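PDB 5HZD: terminal uridylyltransferase 1 from Trypanosoma brucei, which catalyses the magnesium- or manganese-dependent addition of uridines from UTP to the 3' ends of guide RNAs, ribosomal RNAs and some mRNAs during mitochondrial RNA editing. Local coordinates for residues His37-Leu40 with Arg41-Gln45; Lys82-Glu85 with Ala86-Ala89; Ala207-Glu210 with Asp211-Leu215; Tyr345-Gln349 with Lys350-Pro354. All coordinates share one frame; numbering follows the deposited sequence.

Contact 1 of 4, residues His37-Leu40 with Arg41-Gln45; sequences HARL and RRIAQ. With SO4 (sulfate ion), chain E.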
loop_
_atom_site.group_PDB
_atom_site.type_symbol
_atom_site.label_atom_id
_atom_site.label_comp_id
_atom_site.label_asym_id
_atom_site.label_seq_id
_atom_site.Cartn_x
_atom_site.Cartn_y
_atom_site.Cartn_z
ATOM N N HIS A 37 -17.033 23.643 9.836
ATOM C CA HIS A 37 -15.903 23.819 10.750
ATOM C C HIS A 37 -16.276 24.490 12.068
ATOM O O HIS A 37 -16.058 23.928 13.143
ATOM C CB HIS A 37 -14.734 24.580 10.100
ATOM C CG HIS A 37 -13.555 24.742 11.008
ATOM N ND1 HIS A 37 -13.216 25.952 11.586
ATOM C CD2 HIS A 37 -12.669 23.835 11.475
ATOM C CE1 HIS A 37 -12.152 25.775 12.352
ATOM N NE2 HIS A 37 -11.806 24.504 12.309
ATOM N N ALA A 38 -16.801 25.708 11.997
ATOM C CA ALA A 38 -17.074 26.472 13.208
ATOM C C ALA A 38 -18.076 25.757 14.113
ATOM O O ALA A 38 -17.921 25.749 15.332
ATOM C CB ALA A 38 -17.574 27.852 12.851
ATOM N N ARG A 39 -19.077 25.137 13.498
ATOM C CA ARG A 39 -20.146 24.427 14.198
ATOM C C ARG A 39 -19.678 23.177 14.936
ATOM O O ARG A 39 -20.011 22.964 16.106
ATOM C CB ARG A 39 -21.253 24.046 13.217
ATOM C CG ARG A 39 -22.433 23.358 13.892
ATOM C CD ARG A 39 -23.573 23.113 12.909
ATOM N NE ARG A 39 -23.147 22.242 11.818
ATOM C CZ ARG A 39 -23.141 20.913 11.883
ATOM N NH1 ARG A 39 -23.549 20.298 12.982
ATOM N NH2 ARG A 39 -22.721 20.202 10.851
ATOM N N LEU A 40 -18.914 22.332 14.255
ATOM C CA LEU A 40 -18.432 21.126 14.920
ATOM C C LEU A 40 -17.356 21.460 15.943
ATOM O O LEU A 40 -17.238 20.777 16.964
ATOM C CB LEU A 40 -17.909 20.109 13.900
ATOM C CG LEU A 40 -18.975 19.498 12.991
ATOM C CD1 LEU A 40 -18.366 18.400 12.123
ATOM C CD2 LEU A 40 -20.170 18.967 13.819
ATOM N N ARG A 41 -16.547 22.483 15.663
ATOM C CA ARG A 41 -15.543 22.938 16.625
ATOM C C ARG A 41 -16.216 23.367 17.904
ATOM O O ARG A 41 -15.741 23.055 19.001
ATOM C CB ARG A 41 -14.693 24.089 16.060
ATOM C CG ARG A 41 -13.792 24.821 17.058
ATOM C CD ARG A 41 -12.781 25.693 16.287
ATOM N NE ARG A 41 -12.010 26.629 17.107
ATOM C CZ ARG A 41 -10.770 26.407 17.542
ATOM N NH1 ARG A 41 -10.153 25.267 17.253
ATOM N NH2 ARG A 41 -10.147 27.325 18.274
ATOM N N ARG A 42 -17.313 24.106 17.769
ATOM C CA ARG A 42 -18.040 24.559 18.951
ATOM C C ARG A 42 -18.612 23.399 19.754
ATOM O O ARG A 42 -18.518 23.389 20.988
ATOM C CB ARG A 42 -19.155 25.544 18.567
ATOM C CG ARG A 42 -18.694 26.997 18.414
ATOM C CD ARG A 42 -19.881 27.980 18.321
ATOM N NE ARG A 42 -20.584 27.885 17.043
ATOM C CZ ARG A 42 -21.653 27.123 16.827
ATOM N NH1 ARG A 42 -22.159 26.386 17.811
ATOM N NH2 ARG A 42 -22.217 27.095 15.624
ATOM N N ILE A 43 -19.201 22.420 19.067
ATOM C CA ILE A 43 -19.722 21.231 19.755
ATOM C C ILE A 43 -18.615 20.499 20.505
ATOM O O ILE A 43 -18.761 20.178 21.693
ATOM C CB ILE A 43 -20.492 20.292 18.809
ATOM C CG1 ILE A 43 -21.738 21.014 18.287
ATOM C CG2 ILE A 43 -20.899 19.013 19.542
ATOM C CD1 ILE A 43 -22.433 20.330 17.139
ATOM N N ALA A 44 -17.490 20.255 19.834
ATOM C CA ALA A 44 -16.402 19.528 20.479
ATOM C C ALA A 44 -15.804 20.337 21.623
ATOM O O ALA A 44 -15.412 19.769 22.636
ATOM C CB ALA A 44 -15.335 19.151 19.470
ATOM N N GLN A 45 -15.745 21.661 21.481
ATOM C CA GLN A 45 -15.240 22.519 22.565
ATOM C C GLN A 45 -16.090 22.493 23.828
ATOM O O GLN A 45 -15.578 22.765 24.924
ATOM C CB GLN A 45 -15.092 23.969 22.123
ATOM C CG GLN A 45 -13.794 24.241 21.400
ATOM C CD GLN A 45 -13.776 25.606 20.765
ATOM O OE1 GLN A 45 -14.824 26.182 20.478
ATOM N NE2 GLN A 45 -12.582 26.142 20.552
HETATM S S SO4 E . -22.752 16.407 11.189
HETATM O O1 SO4 E . -22.590 17.315 10.053
HETATM O O2 SO4 E . -21.477 15.744 11.498
HETATM O O3 SO4 E . -23.755 15.397 10.844
HETATM O O4 SO4 E . -23.202 17.184 12.345
#
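Four backbone bonds join His37-Leu40 to Arg41-Gln45, each from an amide N-H to the carbonyl four residues earlier. Arg41 N gives to His37 O at 2.9 Å, and Ala44 N gives to Leu40 O at 2.9 Å with an N-H...O angle of 168°. Arg42 N to Ala38 O and Ile43 N to Arg39 O complete the set. Arg39 also holds a sulfate, probably taken up from the crystallisation liquor. Arg39 NH2 bonds sulfate O1 at 3.0 Å and Arg39 NH1 bonds sulfate O4 at 3.2 Å. A longer, weak bond runs from NH2 to O4. The sulfate sulfur lies in the guanidinium plane, at its edge, and Arg493 binds the same ion. Asp36 forms a salt bridge with Arg39 NH2.

Arg42 is bent at chi3 (-72°), which folds its guanidinium back along the helix. One face of that group lies over Ala38 O and Arg39 CA, with Arg42 NH2 3.7 Å from Arg39 CA. The two guanidinium planes of Arg39 and Arg42 are 64° apart. On another side of the helix, His37 and Arg41 run side by side and point the same way. Arg41 CD meets His37 CE1 at 4.0 Å. The extended Arg41 chain carries NH1 on to a hydrogen bond with Tyr492 OH. Leu40 CD2 and Ile43 CD1 touch at 4.2 Å. His37, Leu40 and Ile43 also pack on helix 481-497, while Ala44 meets Phe408. These are the i to i+4 bonds of a regular alpha helix, here helix 37-47, which follows the C2H2-type zinc finger in the chain.

Contact 2 of 4, residues Lys82-Glu85 with Ala86-Ala89; sequences KMQE and AHRA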
loop_
_atom_site.group_PDB
_atom_site.type_symbol
_atom_site.label_atom_id
_atom_site.label_comp_id
_atom_site.label_asym_id
_atom_site.label_seq_id
_atom_site.Cartn_x
_atom_site.Cartn_y
_atom_site.Cartn_z
ATOM N N LYS A 82 -4.567 -17.427 1.898
ATOM C CA LYS A 82 -4.755 -16.327 0.967
ATOM C C LYS A 82 -3.466 -15.523 0.806
ATOM O O LYS A 82 -3.102 -15.146 -0.297
ATOM C CB LYS A 82 -5.926 -15.441 1.432
ATOM C CG LYS A 82 -6.258 -14.318 0.467
ATOM C CD LYS A 82 -6.705 -14.841 -0.911
ATOM C CE LYS A 82 -7.950 -15.652 -0.827
ATOM N NZ LYS A 82 -8.261 -16.234 -2.173
ATOM N N MET A 83 -2.749 -15.273 1.898
ATOM C CA MET A 83 -1.457 -14.599 1.766
ATOM C C MET A 83 -0.522 -15.396 0.858
ATOM O O MET A 83 0.238 -14.816 0.052
ATOM C CB MET A 83 -0.827 -14.382 3.145
ATOM C CG MET A 83 0.601 -13.841 3.047
ATOM S SD MET A 83 0.720 -12.100 2.665
ATOM C CE MET A 83 0.696 -11.435 4.342
ATOM N N GLN A 84 -0.571 -16.718 0.973
ATOM C CA GLN A 84 0.334 -17.536 0.169
ATOM C C GLN A 84 -0.010 -17.488 -1.325
ATOM O O GLN A 84 0.868 -17.719 -2.167
ATOM C CB GLN A 84 0.402 -18.946 0.731
ATOM C CG GLN A 84 1.091 -18.930 2.114
ATOM C CD GLN A 84 1.055 -20.271 2.808
ATOM O OE1 GLN A 84 0.008 -20.924 2.873
ATOM N NE2 GLN A 84 2.200 -20.696 3.331
ATOM N N GLU A 85 -1.248 -17.107 -1.682
ATOM C CA GLU A 85 -1.534 -16.865 -3.082
ATOM C C GLU A 85 -0.728 -15.709 -3.644
ATOM O O GLU A 85 -0.258 -15.782 -4.794
ATOM C CB GLU A 85 -3.019 -16.604 -3.327
ATOM C CG GLU A 85 -3.860 -17.813 -3.033
ATOM C CD GLU A 85 -5.357 -17.540 -3.186
ATOM O OE1 GLU A 85 -5.714 -16.550 -3.864
ATOM O OE2 GLU A 85 -6.155 -18.322 -2.599
ATOM N N ALA A 86 -0.545 -14.647 -2.843
ATOM C CA ALA A 86 0.317 -13.534 -3.258
ATOM C C ALA A 86 1.787 -13.987 -3.366
ATOM O O ALA A 86 2.503 -13.556 -4.264
ATOM C CB ALA A 86 0.185 -12.321 -2.276
ATOM N N HIS A 87 2.221 -14.852 -2.457
ATOM C CA HIS A 87 3.569 -15.424 -2.533
ATOM C C HIS A 87 3.782 -16.161 -3.855
ATOM O O HIS A 87 4.844 -16.042 -4.496
ATOM C CB HIS A 87 3.851 -16.393 -1.394
ATOM C CG HIS A 87 3.836 -15.774 -0.028
ATOM N ND1 HIS A 87 4.078 -16.519 1.101
ATOM C CD2 HIS A 87 3.650 -14.498 0.384
ATOM C CE1 HIS A 87 4.017 -15.731 2.162
ATOM N NE2 HIS A 87 3.755 -14.506 1.759
ATOM N N ARG A 88 2.793 -16.944 -4.258
ATOM C CA ARG A 88 2.927 -17.674 -5.510
ATOM C C ARG A 88 2.956 -16.708 -6.687
ATOM O O ARG A 88 3.753 -16.881 -7.634
ATOM C CB ARG A 88 1.807 -18.688 -5.648
ATOM C CG ARG A 88 1.929 -19.769 -4.584
ATOM C CD ARG A 88 1.108 -21.008 -4.862
ATOM N NE ARG A 88 -0.305 -20.756 -4.649
ATOM C CZ ARG A 88 -0.925 -20.846 -3.479
ATOM N NH1 ARG A 88 -0.264 -21.213 -2.375
ATOM N NH2 ARG A 88 -2.227 -20.582 -3.416
ATOM N N ALA A 89 2.092 -15.683 -6.664
ATOM C CA ALA A 89 2.125 -14.693 -7.732
ATOM C C ALA A 89 3.483 -14.010 -7.854
ATOM O O ALA A 89 3.971 -13.761 -8.959
ATOM C CB ALA A 89 1.002 -13.638 -7.538
#
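His87 lies against Met83 and Gln84, one turn back along the helix. Its ring places one face over Gln84 CA, a CH-pi contact of 4.2 Å from that carbon to the ring centroid. Met83 O is over a face of the ring as well. The imidazole takes this place because CG is anti to the carbonyl carbon (chi1 -63°). Met83 CG, anti to the backbone N, comes to 3.5 Å from His87 NE2; the bend at chi2 then places SD. Met83 SD is a sulfur-aromatic neighbour, coming obliquely at 4.8 Å from the centroid of the His87 ring. His87 NE2 is itself hydrogen-bonded to Pro373 O, which helps to set the rotation of the ring.

Backbone bonds carry the helix through the contact. His87 N, Arg88 N and Ala89 N give to Met83 O, Gln84 O and Glu85 O, and Ala86 N adds a weak bond to Met83 O. This is one part of helix 80-100 in the palm region of the nucleotidyltransferase. Ala86 approaches Ile124, which by similarity belongs to the UTP site, and also touches Trp118.

The charged groups form a separate set. Lys82 NZ makes a salt bridge with Glu85 OE2 at 3.0 Å, although both hydrogen bonds from NZ to the carboxylate are weak. Arg88 turns elsewhere: its NE pairs with Glu279. Its guanidinium, bent back at chi3 (-73°), places one face over Gln84 O and Glu85 CA. Arg88 NH2 lies 3.2 Å from the methylene Glu85 CG, but 4.6 Å from Glu85 OE2, and the carboxylate and guanidinium planes are 45° apart.

Contact 3 of 4, residues Ala207-Glu210 with Asp211-Leu215; sequences ATRE and DRLLL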
loop_
_atom_site.group_PDB
_atom_site.type_symbol
_atom_site.label_atom_id
_atom_site.label_comp_id
_atom_site.label_asym_id
_atom_site.label_seq_id
_atom_site.Cartn_x
_atom_site.Cartn_y
_atom_site.Cartn_z
ATOM N N ALA A 207 5.626 -30.290 -35.864
ATOM C CA ALA A 207 6.911 -30.637 -35.275
ATOM C C ALA A 207 7.301 -32.051 -35.678
ATOM O O ALA A 207 6.468 -32.955 -35.651
ATOM C CB ALA A 207 6.811 -30.555 -33.745
ATOM N N THR A 208 8.561 -32.248 -36.035
ATOM C CA THR A 208 9.083 -33.595 -36.211
ATOM C C THR A 208 9.218 -34.268 -34.854
ATOM O O THR A 208 9.059 -33.646 -33.815
ATOM C CB THR A 208 10.472 -33.578 -36.861
ATOM O OG1 THR A 208 11.389 -32.896 -35.993
ATOM C CG2 THR A 208 10.437 -32.854 -38.224
ATOM N N ARG A 209 9.519 -35.559 -34.867
ATOM C CA ARG A 209 9.733 -36.271 -33.615
ATOM C C ARG A 209 10.879 -35.649 -32.811
ATOM O O ARG A 209 10.781 -35.510 -31.589
ATOM C CB ARG A 209 9.983 -37.760 -33.903
ATOM C CG ARG A 209 10.629 -38.539 -32.757
ATOM C CD ARG A 209 9.687 -38.821 -31.605
ATOM N NE ARG A 209 10.315 -39.739 -30.653
ATOM C CZ ARG A 209 9.731 -40.185 -29.546
ATOM N NH1 ARG A 209 8.500 -39.797 -29.247
ATOM N NH2 ARG A 209 10.376 -41.019 -28.738
ATOM N N GLU A 210 11.943 -35.243 -33.495
ATOM C CA GLU A 210 13.074 -34.627 -32.828
ATOM C C GLU A 210 12.623 -33.303 -32.228
ATOM O O GLU A 210 12.988 -32.975 -31.100
ATOM C CB GLU A 210 14.234 -34.386 -33.788
ATOM C CG GLU A 210 15.401 -33.675 -33.142
ATOM C CD GLU A 210 16.575 -33.453 -34.072
ATOM O OE1 GLU A 210 16.376 -33.272 -35.300
ATOM O OE2 GLU A 210 17.716 -33.456 -33.560
ATOM N N ASP A 211 11.816 -32.550 -32.977
ATOM C CA ASP A 211 11.307 -31.256 -32.476
ATOM C C ASP A 211 10.474 -31.446 -31.210
ATOM O O ASP A 211 10.592 -30.658 -30.250
ATOM C CB ASP A 211 10.404 -30.568 -33.499
ATOM C CG ASP A 211 11.148 -29.998 -34.677
ATOM O OD1 ASP A 211 12.232 -29.386 -34.490
ATOM O OD2 ASP A 211 10.646 -30.170 -35.815
ATOM N N ARG A 212 9.606 -32.458 -31.209
ATOM C CA ARG A 212 8.749 -32.729 -30.042
ATOM C C ARG A 212 9.595 -33.017 -28.807
ATOM O O ARG A 212 9.289 -32.521 -27.716
ATOM C CB ARG A 212 7.768 -33.899 -30.300
ATOM C CG ARG A 212 6.679 -33.600 -31.350
ATOM C CD ARG A 212 5.540 -34.658 -31.423
ATOM N NE ARG A 212 5.987 -35.991 -31.789
ATOM C CZ ARG A 212 6.119 -36.441 -33.045
ATOM N NH1 ARG A 212 5.857 -35.648 -34.086
ATOM N NH2 ARG A 212 6.536 -37.690 -33.263
ATOM N N LEU A 213 10.655 -33.802 -28.971
ATOM C CA LEU A 213 11.533 -34.114 -27.839
ATOM C C LEU A 213 12.278 -32.886 -27.343
ATOM O O LEU A 213 12.515 -32.738 -26.136
ATOM C CB LEU A 213 12.516 -35.240 -28.185
ATOM C CG LEU A 213 11.875 -36.616 -28.376
ATOM C CD1 LEU A 213 12.922 -37.591 -28.888
ATOM C CD2 LEU A 213 11.285 -37.117 -27.077
ATOM N N LEU A 214 12.615 -31.984 -28.256
ATOM C CA LEU A 214 13.309 -30.763 -27.871
ATOM C C LEU A 214 12.386 -29.850 -27.087
ATOM O O LEU A 214 12.797 -29.266 -26.081
ATOM C CB LEU A 214 13.903 -30.046 -29.105
ATOM C CG LEU A 214 15.153 -30.726 -29.674
ATOM C CD1 LEU A 214 15.563 -30.155 -31.053
ATOM C CD2 LEU A 214 16.294 -30.597 -28.687
ATOM N N LEU A 215 11.136 -29.700 -27.527
ATOM C CA LEU A 215 10.217 -28.823 -26.800
ATOM C C LEU A 215 9.950 -29.381 -25.409
ATOM O O LEU A 215 9.962 -28.644 -24.413
ATOM C CB LEU A 215 8.904 -28.635 -27.569
ATOM C CG LEU A 215 7.819 -27.772 -26.917
ATOM C CD1 LEU A 215 8.369 -26.397 -26.486
ATOM C CD2 LEU A 215 6.564 -27.606 -27.791
#
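Thr208 and Asp211 lean obliquely across the start of helix 209-223 and form a capping box. Asp211 N gives to Thr208 OG1 at 3.1 Å, and Thr208 N gives to Asp211 OD2 at 3.0 Å. The carboxylate receives the second bond on its anti lone pair. Thr208 can offer OG1 to the amide because chi1 of 63° sets that oxygen between the backbone N and the carbonyl carbon. Asp211 CB also packs on Ala207 CB, at 3.6 Å.

Arg209 and Arg212 cross at about a right angle, their guanidinium planes 54° apart. Arg212 turns one face to Arg209 CA, and its NH2 comes within 3.5 Å of Arg209 CB. The guanidinium of Arg209 lies instead with a face toward the Leu213 methyls. Arg209 NE is 3.8 Å from Leu213 CD1. Glu210 and Leu214 run side by side, and Glu210 CG lies 4.1 Å from Leu214 CD1.

Ser262 OG holds Asp211 OD2, and Ala261 N makes a weak bond to OD1. Asp211 therefore ties the cap to a loop as well as closing the box. The box satisfies two amides where the chain enters the helix, and the buried carboxylate would be favoured there by the helix dipole.

Contact 4 of 4, residues Tyr345-Gln349 with Lys350-Pro354; sequences YYLVQ and KGYVP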
loop_
_atom_site.group_PDB
_atom_site.type_symbol
_atom_site.label_atom_id
_atom_site.label_comp_id
_atom_site.label_asym_id
_atom_site.label_seq_id
_atom_site.Cartn_x
_atom_site.Cartn_y
_atom_site.Cartn_z
ATOM N N TYR A 345 2.443 8.270 15.085
ATOM C CA TYR A 345 3.001 9.364 15.896
ATOM C C TYR A 345 2.198 9.519 17.176
ATOM O O TYR A 345 2.769 9.670 18.262
ATOM C CB TYR A 345 3.002 10.681 15.108
ATOM C CG TYR A 345 3.432 11.876 15.910
ATOM C CD1 TYR A 345 4.776 12.122 16.151
ATOM C CD2 TYR A 345 2.472 12.759 16.421
ATOM C CE1 TYR A 345 5.183 13.260 16.910
ATOM C CE2 TYR A 345 2.859 13.879 17.151
ATOM C CZ TYR A 345 4.202 14.110 17.391
ATOM O OH TYR A 345 4.592 15.201 18.136
ATOM N N TYR A 346 0.878 9.468 17.051
ATOM C CA TYR A 346 0.009 9.479 18.236
ATOM C C TYR A 346 0.330 8.309 19.179
ATOM O O TYR A 346 0.461 8.496 20.404
ATOM C CB TYR A 346 -1.453 9.467 17.791
ATOM C CG TYR A 346 -2.422 8.960 18.833
ATOM C CD1 TYR A 346 -2.766 9.739 19.934
ATOM C CD2 TYR A 346 -2.992 7.712 18.696
ATOM C CE1 TYR A 346 -3.690 9.286 20.868
ATOM C CE2 TYR A 346 -3.897 7.231 19.624
ATOM C CZ TYR A 346 -4.221 8.014 20.718
ATOM O OH TYR A 346 -5.149 7.543 21.633
ATOM N N LEU A 347 0.446 7.096 18.642
ATOM C CA LEU A 347 0.768 5.948 19.479
ATOM C C LEU A 347 2.084 6.134 20.207
ATOM O O LEU A 347 2.198 5.741 21.377
ATOM C CB LEU A 347 0.824 4.640 18.647
ATOM C CG LEU A 347 -0.497 4.230 17.977
ATOM C CD1 LEU A 347 -0.281 2.952 17.141
ATOM C CD2 LEU A 347 -1.627 4.040 19.029
ATOM N N VAL A 348 3.093 6.696 19.536
ATOM C CA VAL A 348 4.385 6.868 20.177
ATOM C C VAL A 348 4.279 7.928 21.250
ATOM O O VAL A 348 4.750 7.732 22.375
ATOM C CB VAL A 348 5.446 7.301 19.156
ATOM C CG1 VAL A 348 6.732 7.779 19.889
ATOM C CG2 VAL A 348 5.749 6.176 18.180
ATOM N N GLN A 349 3.636 9.056 20.931
ATOM C CA GLN A 349 3.632 10.197 21.863
ATOM C C GLN A 349 2.857 9.864 23.116
ATOM O O GLN A 349 3.177 10.359 24.208
ATOM C CB GLN A 349 3.100 11.474 21.200
ATOM C CG GLN A 349 4.005 12.003 20.131
ATOM C CD GLN A 349 5.387 12.320 20.641
ATOM O OE1 GLN A 349 5.537 12.956 21.684
ATOM N NE2 GLN A 349 6.418 11.887 19.907
ATOM N N LYS A 350 1.863 8.999 22.972
ATOM C CA LYS A 350 1.024 8.580 24.096
ATOM C C LYS A 350 1.524 7.322 24.799
ATOM O O LYS A 350 0.931 6.884 25.786
ATOM C CB LYS A 350 -0.432 8.405 23.644
ATOM C CG LYS A 350 -1.132 9.725 23.293
ATOM C CD LYS A 350 -1.227 10.645 24.516
ATOM C CE LYS A 350 -2.091 11.870 24.248
ATOM N NZ LYS A 350 -2.114 12.740 25.471
ATOM N N GLY A 351 2.588 6.723 24.279
ATOM C CA GLY A 351 3.245 5.592 24.930
ATOM C C GLY A 351 2.631 4.236 24.676
ATOM O O GLY A 351 2.952 3.281 25.363
ATOM N N TYR A 352 1.740 4.138 23.699
ATOM C CA TYR A 352 1.179 2.845 23.300
ATOM C C TYR A 352 2.155 1.915 22.579
ATOM O O TYR A 352 2.003 0.681 22.640
ATOM C CB TYR A 352 -0.061 3.027 22.413
ATOM C CG TYR A 352 -1.253 3.599 23.104
ATOM C CD1 TYR A 352 -2.010 2.821 23.972
ATOM C CD2 TYR A 352 -1.618 4.929 22.903
ATOM C CE1 TYR A 352 -3.123 3.344 24.607
ATOM C CE2 TYR A 352 -2.737 5.458 23.521
ATOM C CZ TYR A 352 -3.477 4.659 24.368
ATOM O OH TYR A 352 -4.579 5.182 24.993
ATOM N N VAL A 353 3.110 2.477 21.831
ATOM C CA VAL A 353 4.129 1.657 21.159
ATOM C C VAL A 353 5.493 2.303 21.415
ATOM O O VAL A 353 5.584 3.524 21.565
ATOM C CB VAL A 353 3.946 1.537 19.620
ATOM C CG1 VAL A 353 2.560 0.926 19.240
ATOM C CG2 VAL A 353 4.130 2.870 18.935
ATOM N N PRO A 354 6.559 1.492 21.412
ATOM C CA PRO A 354 7.915 2.036 21.537
ATOM C C PRO A 354 8.312 2.844 20.304
ATOM O O PRO A 354 7.873 2.599 19.181
ATOM C CB PRO A 354 8.793 0.774 21.633
ATOM C CG PRO A 354 7.885 -0.289 22.151
ATOM C CD PRO A 354 6.560 0.017 21.463
HETATM O O HOH W 1 -5.029 8.443 24.291
HETATM O O HOH W 2 6.396 5.617 23.105
#
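Tyr346 meets Lys350 and Tyr352 where helix 336-349 ends in a Schellman motif. Gly351 has a positive phi (83°), and the backbone turns there out of the helix. Lys350 N gives to Tyr346 O, Gly351 N to Val348 O, and Tyr352 N makes a weak bond to Leu347 O.

Tyr346 leaves its CB with CG anti to the backbone N (chi1 158°), which swings the ring toward the following turn. Ring atoms CD1 and CE1 meet Lys350 CG, CE1 at 3.6 Å, obliquely to the ring. Further out, CZ is 4.1 Å from Tyr352 CE2, and the two ring planes are 44° apart. The hydroxyl OH lies 3.7 Å from the same Tyr352 CE2. A water is 2.8 Å from Tyr346 OH and bonds weakly to Tyr352 OH. Tyr346 OH also makes a weak bond with Met398 O on helix 385-409, while Lys350 NZ reaches Glu409 there.

Apolar packing backs the turn. The Leu347 and Tyr352 side chains cross at about a right angle, with Leu347 CD2 against Tyr352 CB. Leu347 CB and Val348 CG2 both touch Val353 CG2 at 3.8 Å. A second water donates to Val348 O at 2.8 Å and to Val353 O at 2.7 Å.

From the N terminus the four contacts come in series; none nests in or crosses another. Each is local, so none closes a long loop. Contact 1 lies on helix 37-47, after the zinc finger, and seats it on helices 481-497 and 385-409. Contact 2 follows on helix 80-100, about 47 Å away between centres, beside the strand that carries Ile124. Contact 3 opens helix 209-223, which packs on the four-stranded antiparallel sheet at the far side of the chain. Contact 4 ends helix 336-349 and returns to helix 385-409, a shared neighbour with contact 1. Centres of contacts 1 and 3 are about 79 Å apart.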